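PDB 3OCJ: putative exported protein from Bordetella parapertussis, which is of uncharacterised function but carries a class I methyltransferase domain, and so probably uses S-adenosylmethionine to methylate a substrate not yet known. Local coordinates for residues 128-133 with 170-175; 147-152 with 186-191; 237-242 with 269-274; 243-248 with 293-298. One frame throughout, in Å; residues are numbered along the deposited sequence.

Contact 1: 128-133 with 170-175; sequences GWMSEL and GQITLH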
# COMPACT_ATOMS: atom_id res chain seq x y z
N GLY A 128 3.52 -1.48 9.35
CA GLY A 128 4.52 -0.56 8.85
C GLY A 128 4.88 0.44 9.94
O GLY A 128 5.04 0.07 11.11
N TRP A 129 5.00 1.71 9.58
CA TRP A 129 5.32 2.76 10.56
C TRP A 129 4.07 3.29 11.27
O TRP A 129 4.17 4.22 12.07
CB TRP A 129 6.06 3.92 9.90
CG TRP A 129 7.49 3.61 9.55
CD1 TRP A 129 8.11 2.40 9.65
CD2 TRP A 129 8.47 4.52 9.04
NE1 TRP A 129 9.42 2.50 9.24
CE2 TRP A 129 9.66 3.80 8.86
CE3 TRP A 129 8.45 5.88 8.73
CZ2 TRP A 129 10.83 4.39 8.38
CZ3 TRP A 129 9.61 6.47 8.25
CH2 TRP A 129 10.79 5.72 8.08
N MSE A 130 2.91 2.72 10.97
CA MSE A 130 1.64 3.08 11.63
C MSE A 130 1.19 4.51 11.34
O MSE A 130 0.57 5.16 12.18
CB MSE A 130 1.73 2.82 13.14
CG MSE A 130 1.84 1.34 13.47
SE MSE A 130 2.06 0.94 15.35
CE MSE A 130 0.73 2.05 16.00
N SER A 131 1.47 4.97 10.12
CA SER A 131 1.20 6.34 9.70
C SER A 131 -0.26 6.74 9.90
O SER A 131 -0.56 7.84 10.36
CB SER A 131 1.58 6.52 8.23
OG SER A 131 2.78 5.82 7.91
N GLU A 132 -1.16 5.84 9.54
CA GLU A 132 -2.58 6.14 9.61
C GLU A 132 -3.06 6.23 11.06
O GLU A 132 -3.78 7.15 11.42
CB GLU A 132 -3.41 5.15 8.77
CG GLU A 132 -3.54 3.74 9.33
CD GLU A 132 -2.29 2.89 9.16
OE1 GLU A 132 -1.23 3.43 8.78
OE2 GLU A 132 -2.38 1.66 9.41
N LEU A 133 -2.63 5.31 11.91
CA LEU A 133 -3.06 5.33 13.30
C LEU A 133 -2.50 6.51 14.09
O LEU A 133 -3.17 7.07 14.96
CB LEU A 133 -2.72 4.01 14.01
CG LEU A 133 -3.37 2.73 13.46
CD1 LEU A 133 -3.01 1.55 14.36
CD2 LEU A 133 -4.88 2.88 13.35
N GLY A 170 2.91 5.31 24.65
CA GLY A 170 2.82 4.26 25.65
C GLY A 170 1.63 3.33 25.49
O GLY A 170 1.47 2.40 26.28
N GLN A 171 0.81 3.56 24.47
CA GLN A 171 -0.38 2.76 24.22
C GLN A 171 -0.18 1.79 23.07
O GLN A 171 -1.14 1.20 22.59
CB GLN A 171 -1.58 3.66 23.91
CG GLN A 171 -2.01 4.51 25.09
CD GLN A 171 -2.48 3.66 26.25
OE1 GLN A 171 -1.90 3.71 27.34
NE2 GLN A 171 -3.54 2.88 26.03
N ILE A 172 1.06 1.64 22.63
CA ILE A 172 1.38 0.80 21.48
C ILE A 172 2.04 -0.50 21.89
O ILE A 172 2.97 -0.51 22.69
CB ILE A 172 2.29 1.56 20.49
CG1 ILE A 172 1.62 2.85 20.03
CG2 ILE A 172 2.66 0.67 19.30
CD1 ILE A 172 2.52 3.76 19.23
N THR A 173 1.54 -1.60 21.34
CA THR A 173 2.15 -2.91 21.50
C THR A 173 2.49 -3.43 20.11
O THR A 173 1.64 -3.44 19.22
CB THR A 173 1.21 -3.91 22.19
OG1 THR A 173 0.80 -3.39 23.47
CG2 THR A 173 1.92 -5.23 22.43
N LEU A 174 3.74 -3.83 19.92
CA LEU A 174 4.20 -4.30 18.62
C LEU A 174 4.57 -5.77 18.67
O LEU A 174 5.13 -6.26 19.66
CB LEU A 174 5.40 -3.49 18.16
CG LEU A 174 5.19 -1.98 18.00
CD1 LEU A 174 6.51 -1.34 17.66
CD2 LEU A 174 4.14 -1.66 16.94
N HIS A 175 4.28 -6.47 17.58
CA HIS A 175 4.57 -7.89 17.47
C HIS A 175 5.21 -8.18 16.13
O HIS A 175 4.69 -7.78 15.09
CB HIS A 175 3.29 -8.71 17.58
CG HIS A 175 2.52 -8.46 18.83
ND1 HIS A 175 2.84 -9.06 20.04
CD2 HIS A 175 1.44 -7.69 19.07
CE1 HIS A 175 1.99 -8.65 20.96
NE2 HIS A 175 1.13 -7.82 20.40

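Contact 2: 147-152 with 186-191; sequences VGIDYD and EGYDLL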
# COMPACT_ATOMS: atom_id res chain seq x y z
N VAL A 147 -2.25 -1.71 18.39
CA VAL A 147 -1.47 -2.93 18.22
C VAL A 147 -0.92 -2.95 16.80
O VAL A 147 -1.66 -2.75 15.83
CB VAL A 147 -2.33 -4.18 18.47
CG1 VAL A 147 -1.51 -5.46 18.26
CG2 VAL A 147 -2.93 -4.15 19.87
N GLY A 148 0.38 -3.15 16.66
CA GLY A 148 0.98 -3.23 15.34
C GLY A 148 1.61 -4.59 15.13
O GLY A 148 2.36 -5.06 15.98
N ILE A 149 1.31 -5.23 14.01
CA ILE A 149 1.91 -6.51 13.69
C ILE A 149 2.63 -6.37 12.35
O ILE A 149 2.05 -5.87 11.38
CB ILE A 149 0.83 -7.62 13.58
CG1 ILE A 149 0.04 -7.71 14.90
CG2 ILE A 149 1.46 -8.96 13.22
CD1 ILE A 149 -0.96 -8.84 14.94
N ASP A 150 3.88 -6.78 12.29
CA ASP A 150 4.62 -6.72 11.03
C ASP A 150 5.71 -7.77 11.09
O ASP A 150 6.21 -8.08 12.16
CB ASP A 150 5.21 -5.32 10.81
CG ASP A 150 5.44 -5.00 9.34
OD1 ASP A 150 6.21 -5.74 8.69
OD2 ASP A 150 4.89 -4.00 8.84
N TYR A 151 6.05 -8.32 9.93
CA TYR A 151 7.09 -9.34 9.89
C TYR A 151 8.47 -8.72 9.72
O TYR A 151 9.49 -9.37 9.95
CB TYR A 151 6.82 -10.32 8.75
CG TYR A 151 7.40 -11.70 8.95
CD1 TYR A 151 7.62 -12.21 10.23
CD2 TYR A 151 7.69 -12.51 7.86
CE1 TYR A 151 8.14 -13.48 10.41
CE2 TYR A 151 8.21 -13.77 8.03
CZ TYR A 151 8.43 -14.25 9.30
OH TYR A 151 8.94 -15.51 9.46
N ASP A 152 8.49 -7.45 9.32
CA ASP A 152 9.75 -6.74 9.09
C ASP A 152 10.18 -6.01 10.37
O ASP A 152 9.51 -5.07 10.81
CB ASP A 152 9.55 -5.73 7.96
CG ASP A 152 10.82 -4.98 7.61
OD1 ASP A 152 11.88 -5.25 8.21
OD2 ASP A 152 10.75 -4.11 6.72
N GLU A 186 -10.53 -12.83 18.57
CA GLU A 186 -11.35 -11.79 19.18
C GLU A 186 -10.54 -10.85 20.08
O GLU A 186 -10.89 -10.62 21.24
CB GLU A 186 -12.51 -12.42 19.97
CG GLU A 186 -13.45 -13.26 19.10
CD GLU A 186 -14.68 -13.74 19.85
OE1 GLU A 186 -14.77 -13.50 21.08
OE2 GLU A 186 -15.56 -14.36 19.22
N GLY A 187 -9.46 -10.31 19.53
CA GLY A 187 -8.60 -9.40 20.27
C GLY A 187 -8.79 -7.94 19.93
O GLY A 187 -8.42 -7.07 20.72
N TYR A 188 -9.36 -7.65 18.76
CA TYR A 188 -9.39 -6.27 18.28
C TYR A 188 -10.79 -5.77 17.96
O TYR A 188 -11.62 -6.51 17.41
CB TYR A 188 -8.51 -6.09 17.03
CG TYR A 188 -7.20 -6.85 17.09
CD1 TYR A 188 -6.34 -6.70 18.17
CD2 TYR A 188 -6.82 -7.69 16.05
CE1 TYR A 188 -5.14 -7.39 18.22
CE2 TYR A 188 -5.63 -8.38 16.09
CZ TYR A 188 -4.80 -8.22 17.18
OH TYR A 188 -3.61 -8.92 17.21
N ASP A 189 -11.05 -4.50 18.24
CA ASP A 189 -12.30 -3.87 17.84
C ASP A 189 -12.26 -3.41 16.40
O ASP A 189 -13.28 -3.39 15.70
CB ASP A 189 -12.59 -2.69 18.75
CG ASP A 189 -12.81 -3.11 20.18
OD1 ASP A 189 -13.86 -3.73 20.46
OD2 ASP A 189 -11.92 -2.86 21.01
N LEU A 190 -11.08 -3.01 15.97
CA LEU A 190 -10.86 -2.45 14.65
C LEU A 190 -9.55 -2.99 14.12
O LEU A 190 -8.57 -3.08 14.86
CB LEU A 190 -10.75 -0.93 14.75
CG LEU A 190 -11.93 -0.06 14.33
CD1 LEU A 190 -11.61 1.39 14.68
CD2 LEU A 190 -12.19 -0.22 12.84
N LEU A 191 -9.51 -3.37 12.84
CA LEU A 191 -8.27 -3.85 12.24
C LEU A 191 -8.13 -3.18 10.88
O LEU A 191 -9.08 -3.15 10.10
CB LEU A 191 -8.28 -5.38 12.09
CG LEU A 191 -6.95 -6.03 11.65
CD1 LEU A 191 -6.80 -7.47 12.16
CD2 LEU A 191 -6.75 -5.98 10.14

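Contact 3: 237-242 with 269-274; sequences DSPWDM and RTHAQT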
# COMPACT_ATOMS: atom_id res chain seq x y z
N ASP A 237 -14.91 -5.82 -16.24
CA ASP A 237 -15.58 -5.20 -15.10
C ASP A 237 -14.70 -4.17 -14.40
O ASP A 237 -14.89 -3.89 -13.22
CB ASP A 237 -16.01 -6.29 -14.13
CG ASP A 237 -16.88 -7.34 -14.80
OD1 ASP A 237 -17.86 -6.95 -15.45
OD2 ASP A 237 -16.56 -8.54 -14.69
N SER A 238 -13.72 -3.63 -15.12
CA SER A 238 -12.90 -2.58 -14.55
C SER A 238 -13.77 -1.42 -14.11
O SER A 238 -14.62 -0.96 -14.87
CB SER A 238 -11.91 -2.04 -15.57
OG SER A 238 -11.18 -0.95 -15.03
N PRO A 239 -13.55 -0.91 -12.89
CA PRO A 239 -14.27 0.28 -12.42
C PRO A 239 -13.55 1.60 -12.75
O PRO A 239 -14.03 2.66 -12.37
CB PRO A 239 -14.25 0.09 -10.90
CG PRO A 239 -12.91 -0.57 -10.65
CD PRO A 239 -12.69 -1.50 -11.84
N TRP A 240 -12.39 1.54 -13.41
CA TRP A 240 -11.63 2.76 -13.67
C TRP A 240 -12.49 3.81 -14.36
O TRP A 240 -13.18 3.51 -15.34
CB TRP A 240 -10.40 2.47 -14.54
CG TRP A 240 -9.29 1.76 -13.83
CD1 TRP A 240 -9.39 0.95 -12.72
CD2 TRP A 240 -7.90 1.81 -14.17
NE1 TRP A 240 -8.14 0.48 -12.38
CE2 TRP A 240 -7.21 1.00 -13.24
CE3 TRP A 240 -7.17 2.47 -15.17
CZ2 TRP A 240 -5.83 0.83 -13.28
CZ3 TRP A 240 -5.80 2.30 -15.22
CH2 TRP A 240 -5.14 1.48 -14.28
N ASP A 241 -12.44 5.04 -13.84
CA ASP A 241 -13.08 6.17 -14.51
C ASP A 241 -12.00 6.87 -15.33
O ASP A 241 -11.20 7.62 -14.80
CB ASP A 241 -13.69 7.14 -13.49
CG ASP A 241 -14.35 8.36 -14.15
OD1 ASP A 241 -14.25 8.50 -15.39
OD2 ASP A 241 -14.96 9.16 -13.42
N MSE A 242 -11.99 6.63 -16.64
CA MSE A 242 -10.93 7.18 -17.47
C MSE A 242 -10.97 8.70 -17.53
O MSE A 242 -9.96 9.34 -17.81
CB MSE A 242 -10.98 6.59 -18.89
CG MSE A 242 -10.87 5.07 -18.95
SE MSE A 242 -9.34 4.33 -18.00
CE MSE A 242 -7.97 5.41 -18.80
N ARG A 269 -7.95 -6.77 -8.41
CA ARG A 269 -9.24 -7.40 -8.15
C ARG A 269 -10.35 -6.36 -8.21
O ARG A 269 -10.14 -5.18 -7.90
CB ARG A 269 -9.25 -8.06 -6.77
CG ARG A 269 -8.35 -9.30 -6.70
CD ARG A 269 -8.49 -10.08 -5.38
NE ARG A 269 -7.65 -11.28 -5.49
CZ ARG A 269 -6.36 -11.34 -5.15
NH1 ARG A 269 -5.76 -10.30 -4.57
NH2 ARG A 269 -5.69 -12.47 -5.38
N THR A 270 -11.53 -6.79 -8.65
CA THR A 270 -12.67 -5.90 -8.73
C THR A 270 -13.37 -5.77 -7.36
O THR A 270 -13.09 -6.53 -6.42
CB THR A 270 -13.70 -6.42 -9.73
OG1 THR A 270 -14.19 -7.68 -9.27
CG2 THR A 270 -13.09 -6.57 -11.12
N HIS A 271 -14.30 -4.83 -7.28
CA HIS A 271 -15.15 -4.68 -6.11
C HIS A 271 -15.93 -5.97 -5.86
O HIS A 271 -16.01 -6.44 -4.73
CB HIS A 271 -16.16 -3.54 -6.31
CG HIS A 271 -15.56 -2.16 -6.28
ND1 HIS A 271 -14.90 -1.61 -7.36
CD2 HIS A 271 -15.58 -1.21 -5.32
CE1 HIS A 271 -14.51 -0.38 -7.04
NE2 HIS A 271 -14.91 -0.12 -5.81
N ALA A 272 -16.49 -6.54 -6.92
CA ALA A 272 -17.27 -7.76 -6.78
C ALA A 272 -16.42 -8.93 -6.29
O ALA A 272 -16.86 -9.72 -5.46
CB ALA A 272 -17.97 -8.11 -8.10
N GLN A 273 -15.20 -9.04 -6.81
CA GLN A 273 -14.31 -10.11 -6.36
C GLN A 273 -13.98 -9.93 -4.88
O GLN A 273 -14.03 -10.88 -4.11
CB GLN A 273 -13.03 -10.16 -7.19
CG GLN A 273 -13.24 -10.68 -8.61
CD GLN A 273 -11.98 -10.64 -9.44
OE1 GLN A 273 -11.26 -9.64 -9.45
NE2 GLN A 273 -11.69 -11.73 -10.14
N THR A 274 -13.64 -8.71 -4.50
CA THR A 274 -13.30 -8.42 -3.11
C THR A 274 -14.51 -8.68 -2.20
O THR A 274 -14.36 -9.25 -1.12
CB THR A 274 -12.78 -6.98 -2.98
OG1 THR A 274 -11.54 -6.89 -3.69
CG2 THR A 274 -12.56 -6.60 -1.51

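Contact 4: 243-248 with 293-298; sequences QAIDPH and ARLFPT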
# COMPACT_ATOMS: atom_id res chain seq x y z
N GLN A 243 -12.13 9.29 -17.24
CA GLN A 243 -12.23 10.75 -17.25
C GLN A 243 -11.57 11.37 -16.03
O GLN A 243 -11.40 12.59 -15.96
CB GLN A 243 -13.69 11.19 -17.33
CG GLN A 243 -14.31 10.97 -18.70
CD GLN A 243 -15.45 9.97 -18.66
OE1 GLN A 243 -15.26 8.82 -18.27
NE2 GLN A 243 -16.63 10.41 -19.06
N ALA A 244 -11.18 10.53 -15.08
CA ALA A 244 -10.54 10.98 -13.85
C ALA A 244 -9.04 10.73 -13.87
O ALA A 244 -8.37 10.87 -12.84
CB ALA A 244 -11.18 10.30 -12.64
N ILE A 245 -8.51 10.36 -15.04
CA ILE A 245 -7.10 10.00 -15.17
C ILE A 245 -6.48 10.80 -16.31
O ILE A 245 -7.00 10.81 -17.43
CB ILE A 245 -6.92 8.50 -15.48
CG1 ILE A 245 -7.61 7.66 -14.39
CG2 ILE A 245 -5.43 8.16 -15.59
CD1 ILE A 245 -7.67 6.16 -14.72
N ASP A 246 -5.37 11.49 -16.04
CA ASP A 246 -4.68 12.20 -17.10
C ASP A 246 -4.05 11.21 -18.07
O ASP A 246 -3.29 10.34 -17.66
CB ASP A 246 -3.61 13.13 -16.53
CG ASP A 246 -2.86 13.89 -17.61
OD1 ASP A 246 -3.36 14.95 -18.03
OD2 ASP A 246 -1.81 13.41 -18.07
N PRO A 247 -4.38 11.31 -19.37
CA PRO A 247 -3.87 10.30 -20.30
C PRO A 247 -2.34 10.22 -20.36
O PRO A 247 -1.80 9.12 -20.41
CB PRO A 247 -4.45 10.73 -21.64
CG PRO A 247 -5.70 11.47 -21.28
CD PRO A 247 -5.38 12.19 -20.00
N HIS A 248 -1.65 11.36 -20.36
CA HIS A 248 -0.20 11.33 -20.46
C HIS A 248 0.42 10.74 -19.21
O HIS A 248 1.36 9.93 -19.29
CB HIS A 248 0.39 12.71 -20.71
CG HIS A 248 1.89 12.72 -20.66
ND1 HIS A 248 2.67 12.43 -21.77
CD2 HIS A 248 2.75 12.92 -19.64
CE1 HIS A 248 3.95 12.48 -21.43
NE2 HIS A 248 4.02 12.78 -20.14
N ALA A 293 -10.56 7.98 -9.36
CA ALA A 293 -10.46 7.19 -10.58
C ALA A 293 -10.79 5.70 -10.38
O ALA A 293 -10.79 4.94 -11.35
CB ALA A 293 -9.05 7.34 -11.20
N ARG A 294 -11.05 5.31 -9.14
CA ARG A 294 -11.38 3.92 -8.74
C ARG A 294 -10.23 2.95 -8.94
O ARG A 294 -10.45 1.76 -9.19
CB ARG A 294 -12.64 3.39 -9.44
CG ARG A 294 -13.98 4.06 -9.04
CD ARG A 294 -14.27 5.29 -9.86
NE ARG A 294 -15.67 5.72 -9.67
CZ ARG A 294 -16.07 6.62 -8.78
NH1 ARG A 294 -15.20 7.21 -7.98
NH2 ARG A 294 -17.36 6.93 -8.70
N LEU A 295 -9.01 3.46 -8.80
CA LEU A 295 -7.80 2.65 -8.88
C LEU A 295 -7.50 1.88 -7.59
O LEU A 295 -6.85 0.83 -7.63
CB LEU A 295 -6.59 3.53 -9.18
CG LEU A 295 -6.80 4.57 -10.29
CD1 LEU A 295 -5.57 5.45 -10.47
CD2 LEU A 295 -7.19 3.92 -11.61
N PHE A 296 -7.91 2.42 -6.45
CA PHE A 296 -7.46 1.86 -5.17
C PHE A 296 -8.53 2.08 -4.11
O PHE A 296 -8.32 2.85 -3.16
CB PHE A 296 -6.15 2.54 -4.76
CG PHE A 296 -5.24 1.69 -3.88
CD1 PHE A 296 -5.67 0.52 -3.25
CD2 PHE A 296 -3.91 2.08 -3.72
CE1 PHE A 296 -4.78 -0.24 -2.46
CE2 PHE A 296 -3.03 1.35 -2.93
CZ PHE A 296 -3.46 0.18 -2.31
N PRO A 297 -9.67 1.38 -4.23
CA PRO A 297 -10.73 1.59 -3.24
C PRO A 297 -10.36 1.09 -1.85
O PRO A 297 -9.55 0.18 -1.65
CB PRO A 297 -11.89 0.74 -3.78
CG PRO A 297 -11.61 0.54 -5.25
CD PRO A 297 -10.09 0.51 -5.34
N THR A 298 -11.02 1.72 -0.88
CA THR A 298 -11.01 1.33 0.52
C THR A 298 -12.30 0.56 0.75
O THR A 298 -13.34 0.90 0.17
CB THR A 298 -10.95 2.58 1.38
OG1 THR A 298 -9.71 3.25 1.16
CG2 THR A 298 -11.13 2.30 2.88

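Contact 1: 128-133 with 170-175
Met130, modelled as selenomethionine, places SE against both Leu174 and Ile172, and CE against Ile172; these two branched side chains lie on one face of the sheet, from strand 172-176. No hydrogen bond crosses between the segments. Met130 and Ile172 extend toward each other tip to tip. Here SE lies 4.0 Å from Ile172 CG2, while the terminal methyl CE stands 4.1 Å from both CG2 and CD1 of Ile172, so it faces the two ends of the isoleucine. Toward Leu174 the selenomethionine runs at a slant, and its SE touches the single branch CD2 at 3.7 Å. The Met130 chain is extended as far as SE and then bends, with chi3 at 47° turning CE toward Ile172 and leaving SE as the atom that meets Leu174. This is the Rossmann-like sheet of a class I methyltransferase: 172-176 is its outermost strand on this side, and 128-133 follows the first strand, 121-124, in the region that carries the cofactor-binding loop in relatives. Met130 itself has phi/psi of 66°/34°, a left-handed backbone conformation, just before the weakly bonded helical turn that follows. Its side chain also rests on Leu146 of the intervening strand 145-150 and on Ala159. Helix 153-163 packs over the same cluster, with Ala163 against Ile172 and Thr160 against Leu174.

Contact 2: 147-152 with 186-191
The phenol ring of Tyr188 is met obliquely by two aliphatic groups of strand 145-150, Val147 CG1 near its CE1 atom and Ile149 CD1 near its hydroxyl end. Val147 crosses the tyrosine at about a right angle, with CG1 4.1 Å from Tyr188 CE1; chi1 of 179° swings CG1, rather than CG2, onto the ring. Ile149 comes in at a slant, its CD1 3.5 Å from Tyr188 OH. Strand 121-124 runs between strands 145-150 and 188-192, and its Val121 and Ala123 also touch Tyr188, so the ring spans this intervening strand on one face of the Rossmann-like sheet. Where strand 145-150 ends, the carboxylate of Asp150 makes an Asx turn: OD1 accepts from Asp152 N at 2.9 Å, approached on its anti side and 20° from the carboxylate plane. OD2 takes the amide of Gly128, and in relatives an acidic residue at this strand end commonly binds the cofactor ribose. Asp152 in turn N-caps the following helix. With methyl groups beside it, the Tyr188 hydroxyl finds its polar partner in Thr184 OG1, a hydrogen bond that would help fix the ring's position in this buried, otherwise apolar contact.

Contact 3: 237-242 with 269-274
His271 turns one edge of its imidazole to the ring of Pro239, joining the N-terminus of helix 271-280 to the loop between strand 221-226 and helix 247-261. From CB, the torsion chi1 of -71° sets CG anti to the carbonyl carbon, and the ring extends from there toward the proline. ND1 lies 4.0 Å from both CB and CG of Pro239; CE1 is next, 3.9 Å from Pro239 CB. Proline CG sits in the imidazole plane, so the meeting is edge-on. Beyond it, NE2 is hydrogen-bonded to Asp290 OD1, and Phe288 and Phe227 make edge-to-face contacts with the imidazole. One residue earlier, Thr270 CG2 packs 3.9 Å from the carbonyl oxygen of Asp237. The Thr270 hydroxyl is half of a capping box: OG1 accepts from Gln273 N at 3.0 Å, and Thr270 N gives its hydrogen to Gln273 OE1 at 3.0 Å, in the carbonyl plane on a lone pair. The facing loop is shaped by an ST turn, Trp240 N to Ser238 OG at 3.2 Å. Between the segments there are only van der Waals contacts; Thr270 N and OG1, Ser238 OG and His271 NE2 bond elsewhere, and the Asp290 carboxylate would tend to polarise the histidine.

Contact 4: 243-248 with 293-298
Ile245 and Leu295 each set the outer part of the side chain anti to the carbonyl carbon (chi1 -56° and -46°). An extended chi2 carries Ile245 out to CD1, while in Leu295 it is CD1 that continues the chain and the other branch, CD2, that turns to Ile245 CD1 at 3.9 Å. The two side chains pass at a slant. They join the lead-in to helix 247-261 to the connection between strands 286-289 and 298-302, the antiparallel pair at one end of the class I methyltransferase sheet. Ala293 packs beside them, its CB 4.0 Å from Ile245 CD1. Roughly at a right angle to the isoleucine as seen from Ala293 CB comes Ala244, whose CB is 3.8 Å from Ala293 CA and 3.9 Å from Ala293 CB. Arg294, between Ala293 and Leu295, adopts a left-handed backbone conformation (phi 66°), and the bend lets the residues before and after it both face the isoleucine. The turn is held by Asp291, whose carboxylate oxygens accept from the amides of Leu295 and Phe296. Farther along the first segment, Asp246 N-caps helix 247-261 through Asp249 N. The side chain of Leu295 is about 5 Å from a bound glycerol, probably a crystallisation additive. The tightest approach is that of Ile245 CG1 to Ala293 CB, at 3.5 Å.

The contacts fall into two pairs. Contacts 1 and 2, centres 9 Å apart, share neighbouring parallel strands: Gly148 N lies 2.9 Å from Thr173 O, and Gly148 O 2.9 Å from His175 N, probable hydrogen bonds. Segment 128-133 follows the first strand and 147-152 includes the end of the second, where relatives bind S-adenosylmethionine, but Ile172 and Tyr188 stand at the starts of their strands. Contacts 3 and 4, centres 11 Å apart, are joined by a probable hydrogen bond from Asp241 N to Ala293 O, 3.0 Å; Trp240 CE2 packs 3.3 Å from Leu295 CD2. Contact 4, about 30 Å from contact 1 between centres, has its Leu295 side chain about 8 Å from bound palmitic acid.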